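Local coordinates for protein cephalosporin hydroxylase CMCI (PDB 2BM8) that probably takes part in the hydroxylation and methylation that place a methoxy group on the cephalosporin nucleus during cephamycin biosynthesis, using a methyltransferase-like fold, at residues P67-V72 with N219-L224; V86-Y91 with I113-D118; M151-I156 with L176-D181; I158-A163 with I185-P190; D209-D214 with G227-V232. The protein carries 3 engineered substitutions. All coordinates share one frame; numbering follows the deposited sequence.

Contact 1: P67-V72 with N219-L224; sequences PDTQAV and NASSQL
The first turns of helix 67-80 rest on the irregular loop 219-224, and T69 sits where the packing is closest. Its OG1 lies anti to the carbonyl carbon (chi1 -65°), which presents the hydroxyl to the loop. That hydroxyl donates to Q223, with 2.7 Å from T69 OG1 to Q223 OE1, and it meets the amide oxygen in the carbonyl plane on a lone pair; the extended glutamine crosses the threonine at about a right angle. From the other direction S221 OG donates to the same oxygen, 3.1 Å from T69 OG1, and water 1 donates a further bond while accepting from the backbone N of Q223. So gripped, a buried threonine hydroxyl has little freedom to rotate. Its methyl faces the apolar half, T69 CG2 lying 4.0 Å from L224 CD1. There V72 spreads its two branches: V72 CG1 comes tip to tip with L224 CD1 at 3.4 Å, and V72 CG2 presses on the CB of A220 at 3.3 Å; alanine is small enough to let the loop come this close, and it also packs on L48 of a second subunit. The margin is looser. D68 brings little more than its CB, 4.1 Å from S221 CB, and S222 is exposed. Q223 reaches past the helix start, binding D66 N through OE1 and L64 O through NE2. Within the loop S221 OG accepts from L224 N, 3.1 Å away, an ST motif, here in the connection between the last two strands of a class I methyltransferase-like sheet.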
# COMPACT_ATOMS: atom_id res chain seq x y z
N PRO B 67 11.00 -4.99 19.48
CA PRO B 67 9.94 -4.80 20.47
C PRO B 67 8.73 -5.73 20.38
O PRO B 67 8.20 -6.09 21.40
CB PRO B 67 9.51 -3.34 20.24
CG PRO B 67 10.75 -2.68 19.79
CD PRO B 67 11.40 -3.70 18.88
N ASP B 68 8.30 -6.09 19.19
CA ASP B 68 7.16 -6.97 19.06
C ASP B 68 7.53 -8.37 19.52
O ASP B 68 6.70 -9.07 20.11
CB ASP B 68 6.65 -6.95 17.60
CG ASP B 68 6.23 -5.53 17.18
OD1 ASP B 68 5.47 -4.89 17.95
OD2 ASP B 68 6.64 -4.94 16.13
N THR B 69 8.77 -8.78 19.26
CA THR B 69 9.26 -10.07 19.73
C THR B 69 9.45 -10.12 21.26
O THR B 69 9.07 -11.11 21.89
CB THR B 69 10.56 -10.38 19.02
OG1 THR B 69 10.29 -10.54 17.63
CG2 THR B 69 11.12 -11.72 19.45
N GLN B 70 10.05 -9.07 21.81
CA GLN B 70 10.17 -8.89 23.25
C GLN B 70 8.80 -9.01 23.91
O GLN B 70 8.68 -9.68 24.94
CB GLN B 70 10.78 -7.53 23.57
CG GLN B 70 12.26 -7.39 23.24
CD GLN B 70 12.75 -5.94 23.41
OE1 GLN B 70 12.48 -5.30 24.44
NE2 GLN B 70 13.45 -5.43 22.39
N ALA B 71 7.78 -8.39 23.33
CA ALA B 71 6.41 -8.46 23.86
C ALA B 71 5.85 -9.89 23.92
O ALA B 71 5.23 -10.28 24.90
CB ALA B 71 5.46 -7.59 23.03
N VAL B 72 6.06 -10.65 22.85
CA VAL B 72 5.64 -12.05 22.81
C VAL B 72 6.38 -12.86 23.89
O VAL B 72 5.73 -13.54 24.68
CB VAL B 72 5.88 -12.65 21.41
CG1 VAL B 72 5.77 -14.17 21.45
CG2 VAL B 72 4.91 -12.05 20.41
N ASN B 219 1.72 -16.07 15.32
CA ASN B 219 1.49 -14.95 14.38
C ASN B 219 1.74 -13.57 15.01
O ASN B 219 1.37 -12.56 14.44
CB ASN B 219 0.08 -15.03 13.78
CG ASN B 219 -0.18 -16.36 13.07
OD1 ASN B 219 0.70 -16.91 12.39
ND2 ASN B 219 -1.39 -16.89 13.22
N ALA B 220 2.39 -13.50 16.16
CA ALA B 220 2.44 -12.24 16.92
C ALA B 220 3.66 -11.36 16.64
O ALA B 220 3.69 -10.21 17.05
CB ALA B 220 2.31 -12.52 18.41
N SER B 221 4.68 -11.88 15.96
CA SER B 221 5.79 -11.04 15.49
C SER B 221 6.43 -11.56 14.23
O SER B 221 6.48 -12.77 14.01
CB SER B 221 6.86 -10.89 16.58
OG SER B 221 7.79 -11.96 16.58
N SER B 222 6.94 -10.65 13.40
CA SER B 222 7.61 -11.03 12.16
C SER B 222 8.85 -11.91 12.40
O SER B 222 9.17 -12.75 11.57
CB SER B 222 7.96 -9.80 11.32
OG SER B 222 9.10 -9.11 11.80
N GLN B 223 9.53 -11.78 13.55
CA GLN B 223 10.69 -12.64 13.82
C GLN B 223 10.30 -14.06 14.26
O GLN B 223 11.00 -15.01 13.96
CB GLN B 223 11.62 -12.01 14.87
CG GLN B 223 12.51 -10.86 14.34
CD GLN B 223 13.22 -10.12 15.47
OE1 GLN B 223 12.62 -9.86 16.53
NE2 GLN B 223 14.51 -9.76 15.24
N LEU B 224 9.19 -14.20 14.97
CA LEU B 224 8.75 -15.51 15.43
C LEU B 224 7.72 -16.17 14.51
O LEU B 224 7.32 -17.29 14.76
CB LEU B 224 8.14 -15.37 16.81
CG LEU B 224 9.06 -14.83 17.88
CD1 LEU B 224 8.26 -14.56 19.13
CD2 LEU B 224 10.18 -15.82 18.13
O HOH W 1 9.46 -9.16 14.85

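Contact 2: V86-Y91 with I113-D118; sequences VELGVY and IGIDRD
With CG anti to the backbone N (chi1 -151°), D116 swings its carboxylate across the end of its strand toward the neighbouring strand 84-88 and the turn that follows it, while V90, with CG1 anti to the backbone N (chi1 173°), which leaves CG2 anti to the carbonyl carbon, sends CG2 back against strand 111-116. D116 OD2 receives the backbone N-H of V90 on its anti lone pair, 2.9 Å from V90 N. The other oxygen, D116 OD1, is met from above the carboxylate plane by D118 N at 3.1 Å, an Asx turn, so both oxygens serve to shape loops. V90 CG2 lies 3.5 Å from G114 C; a glycine suits that place because the methyl occupies the ground where a side chain would stand. Strands 84-88 and 111-116 run parallel here, as the first two strands of a Rossmann-like beta-alpha-beta unit joined through helix 94-106. As in other class I methyltransferases, the turn after the first strand is glycine-bearing and the second ends in an acidic residue, features that in relatives contact the cofactor. Two backbone bonds are nearly straight. E87 N lies 2.7 Å from I113 O. I115 N is 2.8 Å from E87 O. The third, G89 N to I115 O at 2.9 Å, is slightly bent. G89 has a positive phi of 95°, an easy conformation for glycine. V86 and I115 cross obliquely, V86 CG1 meeting I115 CD1 at 4.1 Å. E87 points to the other face, its chain bent at chi2; its carboxylate accepts from the engineered N160 and pairs with K65.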
# COMPACT_ATOMS: atom_id res chain seq x y z
N VAL B 86 17.29 -21.51 26.93
CA VAL B 86 18.47 -21.80 26.12
C VAL B 86 18.46 -21.02 24.81
O VAL B 86 17.49 -21.07 24.06
CB VAL B 86 18.50 -23.28 25.75
CG1 VAL B 86 19.74 -23.60 24.93
CG2 VAL B 86 18.46 -24.17 27.00
N GLU B 87 19.56 -20.31 24.53
CA GLU B 87 19.77 -19.64 23.24
C GLU B 87 20.87 -20.35 22.49
O GLU B 87 21.99 -20.36 22.94
CB GLU B 87 20.23 -18.19 23.45
CG GLU B 87 19.11 -17.17 23.46
CD GLU B 87 18.59 -16.86 22.07
OE1 GLU B 87 18.88 -17.64 21.13
OE2 GLU B 87 17.90 -15.83 21.92
N LEU B 88 20.54 -20.95 21.35
CA LEU B 88 21.53 -21.45 20.38
C LEU B 88 21.79 -20.29 19.42
O LEU B 88 20.87 -19.86 18.73
CB LEU B 88 20.94 -22.65 19.61
CG LEU B 88 21.79 -23.83 19.13
CD1 LEU B 88 21.10 -24.46 17.94
CD2 LEU B 88 23.26 -23.49 18.78
N GLY B 89 23.02 -19.79 19.38
CA GLY B 89 23.35 -18.55 18.70
C GLY B 89 23.32 -17.37 19.67
O GLY B 89 22.25 -16.94 20.07
N VAL B 90 24.49 -16.84 20.04
CA VAL B 90 24.60 -15.84 21.09
C VAL B 90 24.90 -14.42 20.58
O VAL B 90 24.24 -13.46 21.02
CB VAL B 90 25.67 -16.24 22.11
CG1 VAL B 90 25.93 -15.13 23.12
CG2 VAL B 90 25.27 -17.51 22.82
N TYR B 91 25.90 -14.30 19.70
CA TYR B 91 26.41 -12.99 19.22
C TYR B 91 26.92 -12.08 20.37
O TYR B 91 27.90 -12.43 21.02
CB TYR B 91 25.39 -12.28 18.31
CG TYR B 91 25.91 -11.02 17.61
CD1 TYR B 91 27.07 -11.03 16.85
CD2 TYR B 91 25.23 -9.80 17.73
CE1 TYR B 91 27.54 -9.86 16.22
CE2 TYR B 91 25.68 -8.64 17.10
CZ TYR B 91 26.83 -8.67 16.36
OH TYR B 91 27.26 -7.51 15.74
N ILE B 113 20.95 -19.91 29.39
CA ILE B 113 22.12 -20.54 28.80
C ILE B 113 22.30 -20.10 27.33
O ILE B 113 21.35 -20.16 26.55
CB ILE B 113 22.01 -22.10 28.90
CG1 ILE B 113 22.20 -22.56 30.35
CG2 ILE B 113 23.06 -22.79 28.01
CD1 ILE B 113 21.69 -23.94 30.64
N GLY B 114 23.50 -19.68 26.98
CA GLY B 114 23.83 -19.30 25.62
C GLY B 114 24.90 -20.21 25.07
O GLY B 114 25.96 -20.34 25.67
N ILE B 115 24.62 -20.82 23.92
CA ILE B 115 25.52 -21.73 23.23
C ILE B 115 25.93 -21.10 21.91
O ILE B 115 25.06 -20.70 21.16
CB ILE B 115 24.79 -23.06 22.92
CG1 ILE B 115 24.09 -23.60 24.15
CG2 ILE B 115 25.75 -24.09 22.37
CD1 ILE B 115 23.44 -24.97 23.93
N ASP B 116 27.23 -21.01 21.63
CA ASP B 116 27.69 -20.60 20.29
C ASP B 116 29.04 -21.22 19.93
O ASP B 116 29.84 -21.55 20.80
CB ASP B 116 27.77 -19.06 20.13
CG ASP B 116 27.53 -18.59 18.67
OD1 ASP B 116 28.29 -18.98 17.75
OD2 ASP B 116 26.61 -17.80 18.34
N ARG B 117 29.27 -21.38 18.62
CA ARG B 117 30.59 -21.77 18.11
C ARG B 117 31.67 -20.76 18.51
O ARG B 117 32.79 -21.13 18.89
CB ARG B 117 30.53 -21.88 16.59
CG ARG B 117 31.68 -22.66 15.97
CD ARG B 117 31.44 -23.06 14.52
NE ARG B 117 32.23 -24.24 14.16
CZ ARG B 117 31.80 -25.27 13.42
NH1 ARG B 117 30.55 -25.30 12.92
NH2 ARG B 117 32.63 -26.28 13.16
N ASP B 118 31.30 -19.48 18.46
CA ASP B 118 32.19 -18.35 18.67
C ASP B 118 31.53 -17.38 19.70
O ASP B 118 30.52 -16.74 19.41
CB ASP B 118 32.39 -17.69 17.29
CG ASP B 118 33.18 -16.40 17.35
OD1 ASP B 118 33.89 -16.15 18.34
OD2 ASP B 118 33.15 -15.57 16.41

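Contact 3: M151-I156 with L176-D181; sequences MAHPLI and LLEEGD
A cis peptide bond precedes P154, a geometry that proline tolerates far better than other residues, and it stands just beside a histidine with one carboxylate over its ring face and another bonded to its ND1. H153 donates from ND1 to D181, with 2.8 Å from H153 ND1 to D181 OD2, and uses the oxygen's syn lone pair. The bond is bent, 130° at the hydrogen, and the oxygen lies 27° out of the ring plane. Over one face of the ring sits the end of E178, whose OE2 is 3.8 Å above the plane of H153 and over its centre; L155 CB lies toward the rim of the opposite face. L176 O is in plane at the edge. D181 is held on more than one side: its OD1 takes L155 N from above the carboxylate plane, 3.0 Å from L155 N to D181 OD1, and its OD2 also accepts the straight N-H of E178, 2.9 Å from E178 N. A type II turn from E178 to D181 carries this loop, and G180, with its positive phi of 99°, suits the third position. In the apolar part, L155 CD2 crosses L177 CD2, 4.1 Å away. Two acidic groups so near the imidazole would probably favour its protonated form, while the several donors to D181 should stabilise its negative charge.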
# COMPACT_ATOMS: atom_id res chain seq x y z
N MET B 151 19.14 -29.85 33.28
CA MET B 151 18.49 -28.59 33.68
C MET B 151 17.00 -28.70 34.00
O MET B 151 16.36 -29.70 33.70
CB MET B 151 18.71 -27.50 32.62
CG MET B 151 20.14 -26.99 32.57
SD MET B 151 20.67 -25.78 33.81
CE MET B 151 21.04 -26.83 35.24
N ALA B 152 16.48 -27.65 34.63
CA ALA B 152 15.12 -27.65 35.17
C ALA B 152 14.08 -27.20 34.14
O ALA B 152 14.40 -26.60 33.12
CB ALA B 152 15.05 -26.77 36.40
N HIS B 153 12.82 -27.51 34.45
CA HIS B 153 11.72 -27.31 33.54
C HIS B 153 10.62 -26.52 34.25
O HIS B 153 10.56 -26.53 35.47
CB HIS B 153 11.20 -28.66 33.07
CG HIS B 153 12.20 -29.45 32.28
ND1 HIS B 153 11.93 -29.93 31.02
CD2 HIS B 153 13.46 -29.84 32.57
CE1 HIS B 153 12.99 -30.59 30.57
NE2 HIS B 153 13.93 -30.55 31.50
N PRO B 154 9.75 -25.84 33.51
CA PRO B 154 9.74 -25.80 32.05
C PRO B 154 10.96 -25.15 31.40
O PRO B 154 11.81 -24.53 32.05
CB PRO B 154 8.49 -24.97 31.73
CG PRO B 154 7.68 -24.97 32.95
CD PRO B 154 8.65 -25.06 34.09
N LEU B 155 11.01 -25.27 30.08
CA LEU B 155 12.19 -24.93 29.32
C LEU B 155 11.83 -24.35 27.97
O LEU B 155 10.97 -24.88 27.27
CB LEU B 155 13.02 -26.19 29.15
CG LEU B 155 14.37 -26.07 28.46
CD1 LEU B 155 15.43 -26.85 29.28
CD2 LEU B 155 14.31 -26.59 27.03
N ILE B 156 12.47 -23.25 27.61
CA ILE B 156 12.34 -22.69 26.27
C ILE B 156 13.69 -22.83 25.56
O ILE B 156 14.70 -22.32 26.03
CB ILE B 156 11.94 -21.21 26.33
CG1 ILE B 156 10.63 -21.04 27.10
CG2 ILE B 156 11.84 -20.62 24.92
CD1 ILE B 156 10.27 -19.59 27.35
N LEU B 176 15.33 -34.06 25.76
CA LEU B 176 15.26 -32.80 26.52
C LEU B 176 13.87 -32.33 26.92
O LEU B 176 13.61 -32.11 28.09
CB LEU B 176 15.97 -31.68 25.75
CG LEU B 176 16.34 -30.43 26.57
CD1 LEU B 176 16.88 -30.76 27.95
CD2 LEU B 176 17.34 -29.58 25.82
N LEU B 177 12.98 -32.16 25.94
CA LEU B 177 11.70 -31.50 26.19
C LEU B 177 10.73 -32.38 26.96
O LEU B 177 10.66 -33.59 26.76
CB LEU B 177 11.06 -31.08 24.87
CG LEU B 177 11.92 -30.29 23.87
CD1 LEU B 177 11.23 -30.24 22.53
CD2 LEU B 177 12.25 -28.88 24.35
N GLU B 178 9.99 -31.76 27.87
CA GLU B 178 8.81 -32.36 28.45
C GLU B 178 7.60 -31.61 27.92
O GLU B 178 7.73 -30.58 27.28
CB GLU B 178 8.84 -32.27 29.97
CG GLU B 178 10.12 -32.75 30.64
CD GLU B 178 10.14 -32.42 32.12
OE1 GLU B 178 9.43 -31.48 32.55
OE2 GLU B 178 10.86 -33.12 32.88
N GLU B 179 6.42 -32.10 28.24
CA GLU B 179 5.18 -31.48 27.81
C GLU B 179 5.12 -30.02 28.28
O GLU B 179 5.40 -29.73 29.43
CB GLU B 179 3.99 -32.29 28.33
CG GLU B 179 2.65 -31.62 28.14
CD GLU B 179 1.49 -32.51 28.55
OE1 GLU B 179 1.73 -33.62 29.06
OE2 GLU B 179 0.33 -32.09 28.35
N GLY B 180 4.78 -29.11 27.37
CA GLY B 180 4.76 -27.69 27.68
C GLY B 180 5.99 -26.91 27.24
O GLY B 180 5.88 -25.71 26.98
N ASP B 181 7.15 -27.57 27.14
CA ASP B 181 8.41 -26.90 26.77
C ASP B 181 8.36 -26.38 25.34
O ASP B 181 7.74 -26.97 24.48
CB ASP B 181 9.60 -27.85 26.92
CG ASP B 181 9.92 -28.19 28.37
OD1 ASP B 181 9.34 -27.57 29.29
OD2 ASP B 181 10.75 -29.06 28.69

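Contact 4: I158-A163 with I185-P190; sequences IDNAHA and IEDMIP. Engineered in segment 158-163: N160 (natural residue Asp).
This is a parallel strand junction at the C-terminal ends of two inner strands of the central sheet, where strands 155-159 and 182-185 give way to loops. One bridge, D159 with I185, is followed by a weak bond from E186 N to D159 O, 3.3 Å apart. The D159 and I185 side chains lie side by side, pointing the same way, I185 CG2 3.8 Å from D159 OD1. D159, its CG anti to the backbone N (chi1 175°), folds the loop: D159 OD2 takes H162 N on its syn lone pair at 2.8 Å and A161 N from above the carboxylate plane at 3.0 Å, an Asx turn within an Asx motif. H162 then leans over the other segment, its ND1 3.2 Å from M188 CB. Water 2 lies in the plane of the imidazole at its edge, bonding H162 NE2 and donating to N160 OD1 and to D187 OD2, the latter 2.6 Å from the water oxygen. N160, an engineered residue, brings OD1 within 3.0 Å of E186 OE1, both acceptors, while its ND2 turns to E87; E186 binds Y73 and K65. E186 and D187, with position 160 (Asp in the natural sequence), are consistent with a metal site like that of catechol O-methyltransferase, though none is bound here.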
# COMPACT_ATOMS: atom_id res chain seq x y z
N ILE B 158 15.64 -21.94 22.11
CA ILE B 158 15.52 -20.97 21.02
C ILE B 158 16.69 -21.14 20.05
O ILE B 158 17.84 -20.96 20.42
CB ILE B 158 15.49 -19.52 21.56
CG1 ILE B 158 14.43 -19.40 22.66
CG2 ILE B 158 15.18 -18.53 20.42
CD1 ILE B 158 14.39 -18.06 23.31
N ASP B 159 16.36 -21.50 18.82
CA ASP B 159 17.33 -21.54 17.74
C ASP B 159 17.50 -20.18 17.04
O ASP B 159 16.57 -19.67 16.44
CB ASP B 159 16.89 -22.57 16.70
CG ASP B 159 17.78 -22.57 15.50
OD1 ASP B 159 17.25 -22.59 14.35
OD2 ASP B 159 19.03 -22.53 15.63
N ASN B 160 18.69 -19.60 17.15
CA ASN B 160 19.12 -18.44 16.36
C ASN B 160 20.31 -18.78 15.44
O ASN B 160 20.85 -17.91 14.79
CB ASN B 160 19.49 -17.26 17.26
CG ASN B 160 18.27 -16.48 17.76
OD1 ASN B 160 17.56 -15.84 16.98
ND2 ASN B 160 18.02 -16.55 19.07
N ALA B 161 20.70 -20.05 15.37
CA ALA B 161 21.87 -20.45 14.57
C ALA B 161 21.48 -21.08 13.23
O ALA B 161 22.04 -20.76 12.19
CB ALA B 161 22.76 -21.40 15.38
N HIS B 162 20.52 -22.00 13.28
CA HIS B 162 19.85 -22.55 12.10
C HIS B 162 20.72 -23.47 11.23
O HIS B 162 20.55 -23.49 10.01
CB HIS B 162 19.27 -21.45 11.19
CG HIS B 162 18.68 -20.28 11.91
ND1 HIS B 162 17.35 -20.22 12.27
CD2 HIS B 162 19.21 -19.09 12.27
CE1 HIS B 162 17.10 -19.06 12.84
NE2 HIS B 162 18.22 -18.35 12.85
N ALA B 163 21.61 -24.24 11.83
CA ALA B 163 22.52 -25.10 11.06
C ALA B 163 22.03 -26.54 10.94
O ALA B 163 21.81 -27.04 9.83
CB ALA B 163 23.93 -25.05 11.66
N ILE B 185 12.08 -21.50 16.54
CA ILE B 185 13.01 -21.15 15.47
C ILE B 185 12.69 -19.75 15.01
O ILE B 185 11.65 -19.51 14.43
CB ILE B 185 12.91 -22.15 14.32
CG1 ILE B 185 13.42 -23.52 14.77
CG2 ILE B 185 13.73 -21.68 13.13
CD1 ILE B 185 12.86 -24.67 14.01
N GLU B 186 13.59 -18.82 15.29
CA GLU B 186 13.36 -17.43 14.91
C GLU B 186 13.77 -17.24 13.45
O GLU B 186 14.67 -17.93 12.98
CB GLU B 186 14.12 -16.49 15.84
CG GLU B 186 13.71 -16.59 17.31
CD GLU B 186 14.19 -15.42 18.17
OE1 GLU B 186 14.89 -14.55 17.63
OE2 GLU B 186 13.87 -15.38 19.39
N ASP B 187 13.06 -16.37 12.73
CA ASP B 187 13.45 -15.84 11.42
C ASP B 187 13.40 -16.81 10.25
O ASP B 187 12.84 -16.48 9.19
CB ASP B 187 14.84 -15.21 11.48
CG ASP B 187 14.90 -14.00 12.41
OD1 ASP B 187 14.20 -13.00 12.11
OD2 ASP B 187 15.60 -13.97 13.45
N MET B 188 13.99 -17.99 10.43
CA MET B 188 14.36 -18.82 9.29
C MET B 188 13.24 -19.64 8.64
O MET B 188 13.32 -19.92 7.44
CB MET B 188 15.53 -19.75 9.65
CG MET B 188 16.29 -20.29 8.43
SD MET B 188 16.91 -19.00 7.25
CE MET B 188 18.63 -18.83 7.78
N ILE B 189 12.21 -20.01 9.40
CA ILE B 189 11.20 -20.93 8.86
C ILE B 189 10.50 -20.43 7.60
O ILE B 189 10.33 -21.18 6.66
CB ILE B 189 10.21 -21.40 9.94
CG1 ILE B 189 10.77 -22.67 10.58
CG2 ILE B 189 8.82 -21.69 9.36
CD1 ILE B 189 10.06 -23.14 11.80
N PRO B 190 10.06 -19.18 7.56
CA PRO B 190 9.49 -18.63 6.33
C PRO B 190 10.40 -18.68 5.11
O PRO B 190 9.88 -18.87 4.02
CB PRO B 190 9.20 -17.18 6.72
CG PRO B 190 8.92 -17.28 8.16
CD PRO B 190 10.01 -18.21 8.66
O HOH W 2 17.64 -15.47 13.93

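Contact 5: D209-D214 with G227-V232; sequences DVLSMD and GVLRRV
L211 and L229 stand on one face of this antiparallel pair and cross at about a right angle, their tips L211 CD1 and L229 CD1 4.2 Å apart. M213 joins them, its CB 4.3 Å from L229 CD2, so three apolar residues pack together on that face, which R231 shares. S212 and R230 occupy the other face. R230 runs out extended from CG to NE, and D214 lies over one face of its guanidinium rather than at its edge, the planes 39° apart. The charge pair is long, 3.7 Å from D214 OD2 to R230 NH1, and because the oxygen lies well out of the guanidinium plane no N-H points at it. D214 OD2 is bonded to Y182 OH instead, while R230 NH2 and S212 OG both find D35 of a second subunit. R231 bends at chi2 and lays one face of its guanidinium on V210, whose CB is 3.9 Å above the plane toward the rim. V232 CG2 comes close to S212 CB at 3.4 Å, where a small serine leaves it room. The backbones join at S212 and R230, a hydrogen-bonded pair with 3.0 Å from S212 N to R230 O and the same from R230 N to S212 O. D214 N adds a bond to V228 O. Strand 228-231 runs antiparallel to 182-185 on its far side, helix 165-175 covers L211 and L229, and M213 pairs with a strand of the second subunit, carrying the sheet across the interface.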
# COMPACT_ATOMS: atom_id res chain seq x y z
N ASP B 209 3.46 -35.71 15.88
CA ASP B 209 2.96 -36.44 17.04
C ASP B 209 3.53 -35.90 18.33
O ASP B 209 3.10 -36.31 19.41
CB ASP B 209 3.26 -37.93 16.91
CG ASP B 209 2.66 -38.54 15.66
OD1 ASP B 209 1.41 -38.52 15.55
OD2 ASP B 209 3.37 -39.03 14.74
N VAL B 210 4.49 -34.98 18.21
CA VAL B 210 5.29 -34.52 19.33
C VAL B 210 5.39 -33.00 19.50
O VAL B 210 5.69 -32.54 20.58
CB VAL B 210 6.73 -35.08 19.24
CG1 VAL B 210 6.72 -36.60 19.40
CG2 VAL B 210 7.41 -34.68 17.93
N LEU B 211 5.15 -32.23 18.44
CA LEU B 211 5.25 -30.77 18.50
C LEU B 211 4.05 -30.13 17.80
O LEU B 211 3.58 -30.62 16.77
CB LEU B 211 6.55 -30.29 17.86
CG LEU B 211 7.87 -30.52 18.60
CD1 LEU B 211 9.04 -30.12 17.71
CD2 LEU B 211 7.92 -29.76 19.90
N SER B 212 3.57 -29.04 18.38
CA SER B 212 2.47 -28.27 17.83
C SER B 212 2.97 -26.86 17.54
O SER B 212 3.93 -26.42 18.16
CB SER B 212 1.33 -28.17 18.86
OG SER B 212 1.61 -27.14 19.83
N MET B 213 2.34 -26.17 16.61
CA MET B 213 2.55 -24.73 16.47
C MET B 213 1.59 -24.00 17.40
O MET B 213 0.37 -24.16 17.29
CB MET B 213 2.33 -24.27 15.03
CG MET B 213 2.57 -22.79 14.85
SD MET B 213 2.82 -22.33 13.14
CE MET B 213 1.37 -23.06 12.38
N ASP B 214 2.14 -23.21 18.32
CA ASP B 214 1.35 -22.48 19.29
C ASP B 214 0.78 -21.21 18.67
O ASP B 214 1.48 -20.24 18.47
CB ASP B 214 2.21 -22.12 20.49
CG ASP B 214 1.42 -21.46 21.60
OD1 ASP B 214 0.25 -21.10 21.38
OD2 ASP B 214 1.88 -21.27 22.74
N GLY B 227 6.93 -20.02 13.77
CA GLY B 227 8.11 -20.73 14.26
C GLY B 227 8.10 -21.11 15.74
O GLY B 227 9.10 -21.60 16.26
N VAL B 228 6.96 -20.90 16.41
CA VAL B 228 6.84 -21.15 17.84
C VAL B 228 6.21 -22.52 18.03
O VAL B 228 5.02 -22.69 17.78
CB VAL B 228 5.96 -20.07 18.52
CG1 VAL B 228 5.81 -20.34 20.02
CG2 VAL B 228 6.53 -18.67 18.28
N LEU B 229 7.02 -23.49 18.43
CA LEU B 229 6.53 -24.85 18.64
C LEU B 229 6.60 -25.24 20.11
O LEU B 229 7.43 -24.73 20.83
CB LEU B 229 7.36 -25.84 17.83
CG LEU B 229 7.74 -25.40 16.42
CD1 LEU B 229 8.57 -26.48 15.77
CD2 LEU B 229 6.50 -25.08 15.60
N ARG B 230 5.73 -26.13 20.54
CA ARG B 230 5.87 -26.71 21.88
C ARG B 230 5.52 -28.19 21.94
O ARG B 230 4.92 -28.75 21.04
CB ARG B 230 5.08 -25.91 22.91
CG ARG B 230 3.63 -25.74 22.60
CD ARG B 230 2.82 -25.14 23.74
NE ARG B 230 1.40 -25.46 23.60
CZ ARG B 230 0.41 -24.83 24.24
NH1 ARG B 230 0.67 -23.84 25.07
NH2 ARG B 230 -0.84 -25.20 24.03
N ARG B 231 5.91 -28.81 23.04
CA ARG B 231 5.73 -30.22 23.24
C ARG B 231 4.29 -30.52 23.65
O ARG B 231 3.84 -30.06 24.70
CB ARG B 231 6.72 -30.71 24.30
CG ARG B 231 7.59 -31.84 23.86
CD ARG B 231 6.79 -33.02 23.44
NE ARG B 231 7.50 -34.27 23.59
CZ ARG B 231 6.94 -35.44 23.34
NH1 ARG B 231 5.68 -35.50 22.94
NH2 ARG B 231 7.65 -36.55 23.49
N VAL B 232 3.58 -31.26 22.81
CA VAL B 232 2.20 -31.72 23.08
C VAL B 232 2.25 -32.92 24.04
O VAL B 232 3.29 -33.60 24.14
CB VAL B 232 1.46 -32.10 21.76
CG1 VAL B 232 0.07 -32.71 22.01
CG2 VAL B 232 1.34 -30.90 20.88

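How the contacts relate
From the N terminus, contact 1 opens first at 67-72 and closes only at 219-224, so contacts 2, 3 and 4 are nested inside its loop. Contact 2 closes early, joining strands 84-88 and 111-116. Contacts 3 and 4 then cross, their segments alternating along the chain, and work at the two ends of strand 155-159. Contact 5 opens at 209-214, before contact 1 has closed, and ends after it, so these two cross as well. All but contact 1 reach the mixed sheet; contact 1 ties helix 67-80 to the late loop. Direct touches link 2 with 3 and 4, 4 with 1, and 5 with 3 and 4.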